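Local atomic coordinates of protein ACDH-11, isoform b (Caenorhabditis elegans, PDB entry 4Y9J), a protein that belongs to the acyl-CoA dehydrogenase family of flavoproteins, binds flavin-adenine dinucleotide and has a beta domain set between helical domains. Residues Lys182-Gly187 against Ala229-Thr234; Leu235-Asp240 against Arg250-Phe255. One frame throughout, in Å; residues are numbered along the deposited sequence.

Contact 1: residues Lys182-Gly187 against Ala229-Thr234; sequences KAWTSG and ADVALT
D230 and T185 are tied together twice, once through a side chain and once through the backbone. The amide N of T185 donates to OD2 of D230 over 2.9 Å, reaching the anti lone pair of the carboxylate, on the side away from OD1. In return the D230 amide N gives its hydrogen to T185 O at 3.0 Å, from well above the carbonyl plane; V231 N adds a weak bond to the same oxygen. A water that also hydrogen-bonds T185 OG1 donates to D230 OD2, which is thus gripped by T185 N and the water together. T185 OG1 packs against A229, 3.3 Å from its CA.

Farther along, the pairing becomes a short parallel ladder. G187 N bonds V231 O at 2.8 Å, and L233 N reaches G187 O at 3.2 Å. S186 OG, anti to its own backbone N (chi1 -178°), swings beside its carbonyl carbon and donates in plane to a lone pair of G187 O, which therefore accepts two hydrogens.

Around these bonds the packing centres on W184. D230 CB and CG lie over one face of its five-membered ring, CG 3.3 Å from W184 CD1, with the carboxylate plane 17° from that of the ring; CB makes a CH-pi contact, 3.5 Å from the ring centroid. V231 CG1 meets the six-membered ring at CZ3, 3.8 Å away, while its CG2 packs against S186. Helix 166-175 also touches W184, and helix 143-158 supplies T149 OG1 as a partner for S186 N. The whole is a parallel strand pair whose preceding loop, before strand 186-189, is held by the D230 carboxylate on T185 N, part of the beta domain of the acyl-CoA dehydrogenase fold, with G187 close to the bound flavin-adenine dinucleotide.

Contact 2: residues Leu235-Asp240 against Arg250-Phe255; sequences LARIVD and RGLSLF
A236 and S253 form the hydrogen-bonded pair of an antiparallel ladder: A236 N to S253 O at 3.0 Å, and S253 N to A236 O at 2.9 Å, the latter almost straight at 178°. Packing is dense on both sides of this pair. L235 CD2 meets L254 CD1 on one face; on the other, A236 CB lies 3.6 Å from F255 CE1, and I238 CG1 comes to the ring edge at CZ. On the L235 face, R237 runs extended from CG to NE, and L252 CD2 sits 3.8 Å above the centre of its guanidinium plane.

Toward G251 the direct ladder gives way to water. One water accepts from I238 N, donates to G251 O at 2.6 Å and hydrogen-bonds S253 OG, which G302 N also engages; a second donates to both I238 O and G251 O. Water thus links I238 to G251 and S253 where no direct backbone bond joins them; the axes of 235-238 and 252-255 lie 124° apart.

R237 NH1 bonds the carbonyls of G248 and L246, NH2 those of C203 and A200, while L252 CD2 covers one face; the four carbonyl dipoles would be expected to stabilise the buried positive charge.

In the fold
Strand 231-238 serves both contacts in succession: strand 252-258 flanks it antiparallel along both, whereas strand 186-189 pairs in parallel with its start only, in contact 1. Although the centres lie about 20 Å apart, the contacts meet where T234 O and F255 N, 2.8 Å apart, probably hydrogen-bond, and L233 CD2 packs on F255 O. The mixed sheet so joined lies near both ligands. In contact 1 the G187 position is about 6 Å from flavin-adenine dinucleotide; in contact 2 the L252 side chain is about 6 Å from the bound undecanethioate ligand (UCC) and that of L235 about 8 Å from flavin-adenine dinucleotide.

Contact 1: residues Lys182-Gly187 against Ala229-Thr234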
ATOM      1  N   LYS B 182      -9.716  -9.180 -31.549  1.00 50.25           N
ATOM      2  CA  LYS B 182      -9.264  -8.273 -32.626  1.00 47.89           C
ATOM      3  C   LYS B 182      -9.598  -6.821 -32.274  1.00 43.82           C
ATOM      4  O   LYS B 182      -9.043  -5.906 -32.866  1.00 46.62           O
ATOM      5  CB  LYS B 182     -10.011  -8.537 -33.916  1.00 49.61           C
ATOM      6  CG  LYS B 182      -9.718  -9.846 -34.635  1.00 58.68           C
ATOM      7  CD  LYS B 182     -10.052  -9.716 -36.111  1.00 61.31           C
ATOM      8  CE  LYS B 182     -11.120 -10.711 -36.541  1.00 66.14           C
ATOM      9  NZ  LYS B 182     -10.707 -11.546 -37.737  1.00 66.39           N
ATOM     10  N   ALA B 183     -10.591  -6.607 -31.441  1.00 39.90           N
ATOM     11  CA  ALA B 183     -11.119  -5.260 -31.267  1.00 36.97           C
ATOM     12  C   ALA B 183     -10.097  -4.313 -30.724  1.00 37.50           C
ATOM     13  O   ALA B 183      -9.342  -4.654 -29.847  1.00 36.81           O
ATOM     14  CB  ALA B 183     -12.367  -5.240 -30.385  1.00 37.47           C
ATOM     15  N   TRP B 184     -10.175  -3.072 -31.146  1.00 34.73           N
ATOM     16  CA  TRP B 184      -9.338  -2.005 -30.629  1.00 34.29           C
ATOM     17  C   TRP B 184     -10.159  -0.950 -29.874  1.00 34.70           C
ATOM     18  O   TRP B 184     -11.399  -0.831 -30.044  1.00 35.77           O
ATOM     19  CB  TRP B 184      -8.616  -1.275 -31.762  1.00 36.09           C
ATOM     20  CG  TRP B 184      -7.386  -1.925 -32.326  1.00 38.11           C
ATOM     21  CD1 TRP B 184      -6.769  -3.089 -31.885  1.00 38.76           C
ATOM     22  CD2 TRP B 184      -6.568  -1.445 -33.399  1.00 37.84           C
ATOM     23  NE1 TRP B 184      -5.659  -3.322 -32.586  1.00 38.90           N
ATOM     24  CE2 TRP B 184      -5.510  -2.359 -33.550  1.00 40.15           C
ATOM     25  CE3 TRP B 184      -6.638  -0.364 -34.251  1.00 38.59           C
ATOM     26  CZ2 TRP B 184      -4.535  -2.232 -34.549  1.00 41.47           C
ATOM     27  CZ3 TRP B 184      -5.637  -0.232 -35.234  1.00 42.48           C
ATOM     28  CH2 TRP B 184      -4.621  -1.149 -35.361  1.00 42.08           C
ATOM     29  N   THR B 185      -9.439  -0.120 -29.116  1.00 32.86           N
ATOM     30  CA  THR B 185      -9.993   1.069 -28.514  1.00 33.61           C
ATOM     31  C   THR B 185      -9.087   2.251 -28.865  1.00 32.44           C
ATOM     32  O   THR B 185      -7.957   2.051 -29.297  1.00 31.28           O
ATOM     33  CB  THR B 185     -10.118   0.979 -26.980  1.00 34.05           C
ATOM     34  OG1 THR B 185      -8.841   0.689 -26.367  1.00 32.93           O
ATOM     35  CG2 THR B 185     -11.171  -0.013 -26.608  1.00 33.54           C
ATOM     36  N   SER B 186      -9.625   3.465 -28.726  1.00 31.30           N
ATOM     37  CA  SER B 186      -8.891   4.678 -29.014  1.00 32.15           C
ATOM     38  C   SER B 186      -8.813   5.583 -27.811  1.00 31.93           C
ATOM     39  O   SER B 186      -9.733   5.611 -26.993  1.00 33.13           O
ATOM     40  CB  SER B 186      -9.514   5.455 -30.157  1.00 34.04           C
ATOM     41  OG  SER B 186      -8.796   6.648 -30.523  1.00 35.16           O
ATOM     42  N   GLY B 187      -7.768   6.403 -27.794  1.00 32.16           N
ATOM     43  CA  GLY B 187      -7.716   7.578 -26.912  1.00 30.94           C
ATOM     44  C   GLY B 187      -7.811   8.874 -27.688  1.00 33.80           C
ATOM     45  O   GLY B 187      -7.996   8.855 -28.905  1.00 33.49           O
ATOM     46  N   ALA B 229      -5.098   1.779 -24.640  1.00 30.83           N
ATOM     47  CA  ALA B 229      -5.764   1.754 -25.960  1.00 34.53           C
ATOM     48  C   ALA B 229      -4.769   1.444 -27.097  1.00 35.95           C
ATOM     49  O   ALA B 229      -3.543   1.437 -26.882  1.00 37.86           O
ATOM     50  CB  ALA B 229      -6.377   3.075 -26.230  1.00 35.18           C
ATOM     51  N   ASP B 230      -5.290   1.173 -28.291  1.00 33.55           N
ATOM     52  CA  ASP B 230      -4.447   0.800 -29.407  1.00 33.61           C
ATOM     53  C   ASP B 230      -4.021   1.962 -30.272  1.00 32.94           C
ATOM     54  O   ASP B 230      -2.935   1.926 -30.865  1.00 34.90           O
ATOM     55  CB  ASP B 230      -5.173  -0.268 -30.218  1.00 35.69           C
ATOM     56  CG  ASP B 230      -5.649  -1.389 -29.327  1.00 35.94           C
ATOM     57  OD1 ASP B 230      -4.784  -2.228 -29.041  1.00 36.50           O
ATOM     58  OD2 ASP B 230      -6.840  -1.355 -28.833  1.00 33.50           O
ATOM     59  N   VAL B 231      -4.891   2.960 -30.401  1.00 33.81           N
ATOM     60  CA  VAL B 231      -4.635   4.158 -31.200  1.00 35.51           C
ATOM     61  C   VAL B 231      -5.115   5.380 -30.435  1.00 35.83           C
ATOM     62  O   VAL B 231      -5.827   5.286 -29.437  1.00 35.68           O
ATOM     63  CB  VAL B 231      -5.344   4.130 -32.575  1.00 34.92           C
ATOM     64  CG1 VAL B 231      -4.803   3.026 -33.453  1.00 37.30           C
ATOM     65  CG2 VAL B 231      -6.850   4.035 -32.401  1.00 34.47           C
ATOM     66  N   ALA B 232      -4.742   6.542 -30.949  1.00 35.69           N
ATOM     67  CA  ALA B 232      -5.190   7.793 -30.411  1.00 35.43           C
ATOM     68  C   ALA B 232      -5.238   8.848 -31.486  1.00 36.13           C
ATOM     69  O   ALA B 232      -4.469   8.831 -32.418  1.00 39.23           O
ATOM     70  CB  ALA B 232      -4.277   8.239 -29.275  1.00 36.50           C
ATOM     71  N   LEU B 233      -6.164   9.757 -31.307  1.00 36.64           N
ATOM     72  CA  LEU B 233      -6.237  10.980 -32.081  1.00 38.28           C
ATOM     73  C   LEU B 233      -5.637  12.074 -31.252  1.00 39.38           C
ATOM     74  O   LEU B 233      -5.935  12.163 -30.049  1.00 36.03           O
ATOM     75  CB  LEU B 233      -7.679  11.270 -32.410  1.00 39.78           C
ATOM     76  CG  LEU B 233      -8.317  10.265 -33.437  1.00 45.49           C
ATOM     77  CD1 LEU B 233      -9.773  10.582 -33.694  1.00 51.71           C
ATOM     78  CD2 LEU B 233      -7.653  10.479 -34.751  1.00 51.15           C
ATOM     79  N   THR B 234      -4.850  12.943 -31.889  1.00 37.09           N
ATOM     80  CA  THR B 234      -4.286  14.080 -31.187  1.00 36.83           C
ATOM     81  C   THR B 234      -4.062  15.261 -32.104  1.00 39.04           C
ATOM     82  O   THR B 234      -4.207  15.134 -33.313  1.00 41.99           O
ATOM     83  CB  THR B 234      -2.941  13.662 -30.496  1.00 36.66           C
ATOM     84  OG1 THR B 234      -2.493  14.671 -29.565  1.00 36.75           O
ATOM     85  CG2 THR B 234      -1.913  13.339 -31.481  1.00 37.78           C
TER
HETATM   86  O   HOH W   1      -8.053  -1.994 -26.519  1.00 34.83           O

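Contact 2: residues Leu235-Asp240 against Arg250-Phe255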
ATOM      1  N   LEU B 235      -3.806  16.432 -31.514  1.00 37.19           N
ATOM      2  CA  LEU B 235      -3.574  17.679 -32.255  1.00 40.14           C
ATOM      3  C   LEU B 235      -2.146  18.040 -32.060  1.00 39.56           C
ATOM      4  O   LEU B 235      -1.638  17.795 -30.967  1.00 37.88           O
ATOM      5  CB  LEU B 235      -4.395  18.783 -31.630  1.00 39.89           C
ATOM      6  CG  LEU B 235      -5.896  18.542 -31.733  1.00 42.17           C
ATOM      7  CD1 LEU B 235      -6.615  19.669 -30.981  1.00 44.90           C
ATOM      8  CD2 LEU B 235      -6.401  18.481 -33.186  1.00 45.01           C
ATOM      9  N   ALA B 236      -1.537  18.635 -33.074  1.00 39.97           N
ATOM     10  CA  ALA B 236      -0.192  19.172 -33.034  1.00 40.70           C
ATOM     11  C   ALA B 236      -0.008  20.273 -34.055  1.00 43.63           C
ATOM     12  O   ALA B 236      -0.807  20.397 -34.977  1.00 44.03           O
ATOM     13  CB  ALA B 236       0.813  18.056 -33.314  1.00 41.82           C
ATOM     14  N   ARG B 237       1.065  21.044 -33.899  1.00 43.87           N
ATOM     15  CA  ARG B 237       1.437  22.106 -34.810  1.00 45.61           C
ATOM     16  C   ARG B 237       2.519  21.691 -35.752  1.00 47.45           C
ATOM     17  O   ARG B 237       3.619  21.327 -35.337  1.00 46.88           O
ATOM     18  CB  ARG B 237       1.953  23.291 -34.024  1.00 45.62           C
ATOM     19  CG  ARG B 237       0.948  23.842 -33.034  1.00 44.86           C
ATOM     20  CD  ARG B 237       1.416  25.139 -32.371  1.00 45.36           C
ATOM     21  NE  ARG B 237       0.498  25.410 -31.293  1.00 45.19           N
ATOM     22  CZ  ARG B 237      -0.680  26.011 -31.409  1.00 45.89           C
ATOM     23  NH1 ARG B 237      -1.076  26.537 -32.597  1.00 47.96           N
ATOM     24  NH2 ARG B 237      -1.457  26.094 -30.331  1.00 41.94           N
ATOM     25  N   ILE B 238       2.214  21.796 -37.047  1.00 48.86           N
ATOM     26  CA  ILE B 238       3.104  21.325 -38.052  1.00 50.56           C
ATOM     27  C   ILE B 238       4.188  22.372 -38.166  1.00 51.34           C
ATOM     28  O   ILE B 238       3.897  23.575 -38.100  1.00 52.09           O
ATOM     29  CB  ILE B 238       2.370  21.086 -39.394  1.00 52.23           C
ATOM     30  CG1 ILE B 238       1.507  19.814 -39.226  1.00 50.96           C
ATOM     31  CG2 ILE B 238       3.390  20.993 -40.514  1.00 53.73           C
ATOM     32  CD1 ILE B 238       0.935  19.284 -40.521  1.00 53.25           C
ATOM     33  N   VAL B 239       5.424  21.908 -38.231  1.00 51.81           N
ATOM     34  CA  VAL B 239       6.594  22.771 -38.358  1.00 54.63           C
ATOM     35  C   VAL B 239       6.936  22.914 -39.850  1.00 59.41           C
ATOM     36  O   VAL B 239       7.098  21.921 -40.534  1.00 58.31           O
ATOM     37  CB  VAL B 239       7.817  22.130 -37.650  1.00 54.62           C
ATOM     38  CG1 VAL B 239       9.040  23.028 -37.786  1.00 57.07           C
ATOM     39  CG2 VAL B 239       7.512  21.830 -36.185  1.00 52.54           C
ATOM     40  N   ASP B 240       7.050  24.149 -40.337  1.00 62.08           N
ATOM     41  CA  ASP B 240       7.355  24.362 -41.743  1.00 66.33           C
ATOM     42  C   ASP B 240       8.866  24.181 -42.035  1.00 68.25           C
ATOM     43  O   ASP B 240       9.657  23.934 -41.130  1.00 67.32           O
ATOM     44  CB  ASP B 240       6.828  25.725 -42.196  1.00 67.99           C
ATOM     45  CG  ASP B 240       7.524  26.869 -41.534  1.00 68.56           C
ATOM     46  OD1 ASP B 240       8.714  26.775 -41.223  1.00 67.71           O
ATOM     47  OD2 ASP B 240       6.868  27.879 -41.313  1.00 71.99           O
ATOM     48  N   ARG B 250      -5.605  28.059 -35.840  1.00 54.15           N
ATOM     49  CA  ARG B 250      -5.208  27.833 -37.229  1.00 58.43           C
ATOM     50  C   ARG B 250      -3.875  27.093 -37.407  1.00 53.58           C
ATOM     51  O   ARG B 250      -3.590  26.566 -38.493  1.00 52.91           O
ATOM     52  CB  ARG B 250      -5.137  29.195 -37.942  1.00 63.44           C
ATOM     53  CG  ARG B 250      -5.315  29.119 -39.439  1.00 77.79           C
ATOM     54  CD  ARG B 250      -6.669  28.514 -39.869  1.00 85.79           C
ATOM     55  NE  ARG B 250      -6.955  28.558 -41.332  1.00 96.37           N
ATOM     56  CZ  ARG B 250      -6.772  27.554 -42.218  1.00 96.14           C
ATOM     57  NH1 ARG B 250      -6.267  26.378 -41.857  1.00 92.35           N
ATOM     58  NH2 ARG B 250      -7.086  27.730 -43.498  1.00 99.80           N
ATOM     59  N   GLY B 251      -3.039  27.061 -36.365  1.00 51.39           N
ATOM     60  CA  GLY B 251      -1.811  26.227 -36.438  1.00 51.52           C
ATOM     61  C   GLY B 251      -1.954  24.751 -36.092  1.00 48.49           C
ATOM     62  O   GLY B 251      -0.989  24.002 -36.195  1.00 50.00           O
ATOM     63  N   LEU B 252      -3.132  24.322 -35.650  1.00 46.08           N
ATOM     64  CA  LEU B 252      -3.341  22.948 -35.242  1.00 44.39           C
ATOM     65  C   LEU B 252      -3.847  22.054 -36.352  1.00 46.42           C
ATOM     66  O   LEU B 252      -4.728  22.452 -37.125  1.00 47.01           O
ATOM     67  CB  LEU B 252      -4.289  22.932 -34.052  1.00 44.40           C
ATOM     68  CG  LEU B 252      -3.739  23.591 -32.797  1.00 43.71           C
ATOM     69  CD1 LEU B 252      -4.859  23.679 -31.778  1.00 44.20           C
ATOM     70  CD2 LEU B 252      -2.572  22.781 -32.202  1.00 44.50           C
ATOM     71  N   SER B 253      -3.234  20.875 -36.472  1.00 46.13           N
ATOM     72  CA  SER B 253      -3.699  19.818 -37.337  1.00 45.54           C
ATOM     73  C   SER B 253      -3.981  18.547 -36.531  1.00 45.91           C
ATOM     74  O   SER B 253      -3.484  18.361 -35.399  1.00 42.29           O
ATOM     75  CB  SER B 253      -2.670  19.585 -38.436  1.00 49.70           C
ATOM     76  OG  SER B 253      -2.371  20.786 -39.204  1.00 50.31           O
ATOM     77  N   LEU B 254      -4.786  17.670 -37.114  1.00 45.65           N
ATOM     78  CA  LEU B 254      -5.189  16.420 -36.470  1.00 45.67           C
ATOM     79  C   LEU B 254      -4.320  15.262 -36.938  1.00 44.65           C
ATOM     80  O   LEU B 254      -3.960  15.208 -38.097  1.00 45.80           O
ATOM     81  CB  LEU B 254      -6.650  16.117 -36.827  1.00 47.27           C
ATOM     82  CG  LEU B 254      -7.275  14.884 -36.178  1.00 48.03           C
ATOM     83  CD1 LEU B 254      -7.319  14.998 -34.669  1.00 46.17           C
ATOM     84  CD2 LEU B 254      -8.664  14.666 -36.745  1.00 50.13           C
ATOM     85  N   PHE B 255      -4.047  14.333 -36.020  1.00 40.51           N
ATOM     86  CA  PHE B 255      -3.186  13.180 -36.250  1.00 41.69           C
ATOM     87  C   PHE B 255      -3.765  11.939 -35.656  1.00 39.86           C
ATOM     88  O   PHE B 255      -4.420  11.963 -34.601  1.00 39.10           O
ATOM     89  CB  PHE B 255      -1.763  13.372 -35.655  1.00 42.12           C
ATOM     90  CG  PHE B 255      -0.998  14.486 -36.279  1.00 40.93           C
ATOM     91  CD1 PHE B 255      -1.210  15.784 -35.868  1.00 42.36           C
ATOM     92  CD2 PHE B 255      -0.111  14.249 -37.291  1.00 45.46           C
ATOM     93  CE1 PHE B 255      -0.537  16.835 -36.462  1.00 45.05           C
ATOM     94  CE2 PHE B 255       0.597  15.307 -37.898  1.00 46.52           C
ATOM     95  CZ  PHE B 255       0.372  16.603 -37.467  1.00 45.73           C
TER
HETATM   96  O   HOH W   2      -0.567  22.391 -38.134  1.00 46.99           O
HETATM   97  O   HOH W   3       1.701  25.252 -37.028  1.00 50.74           O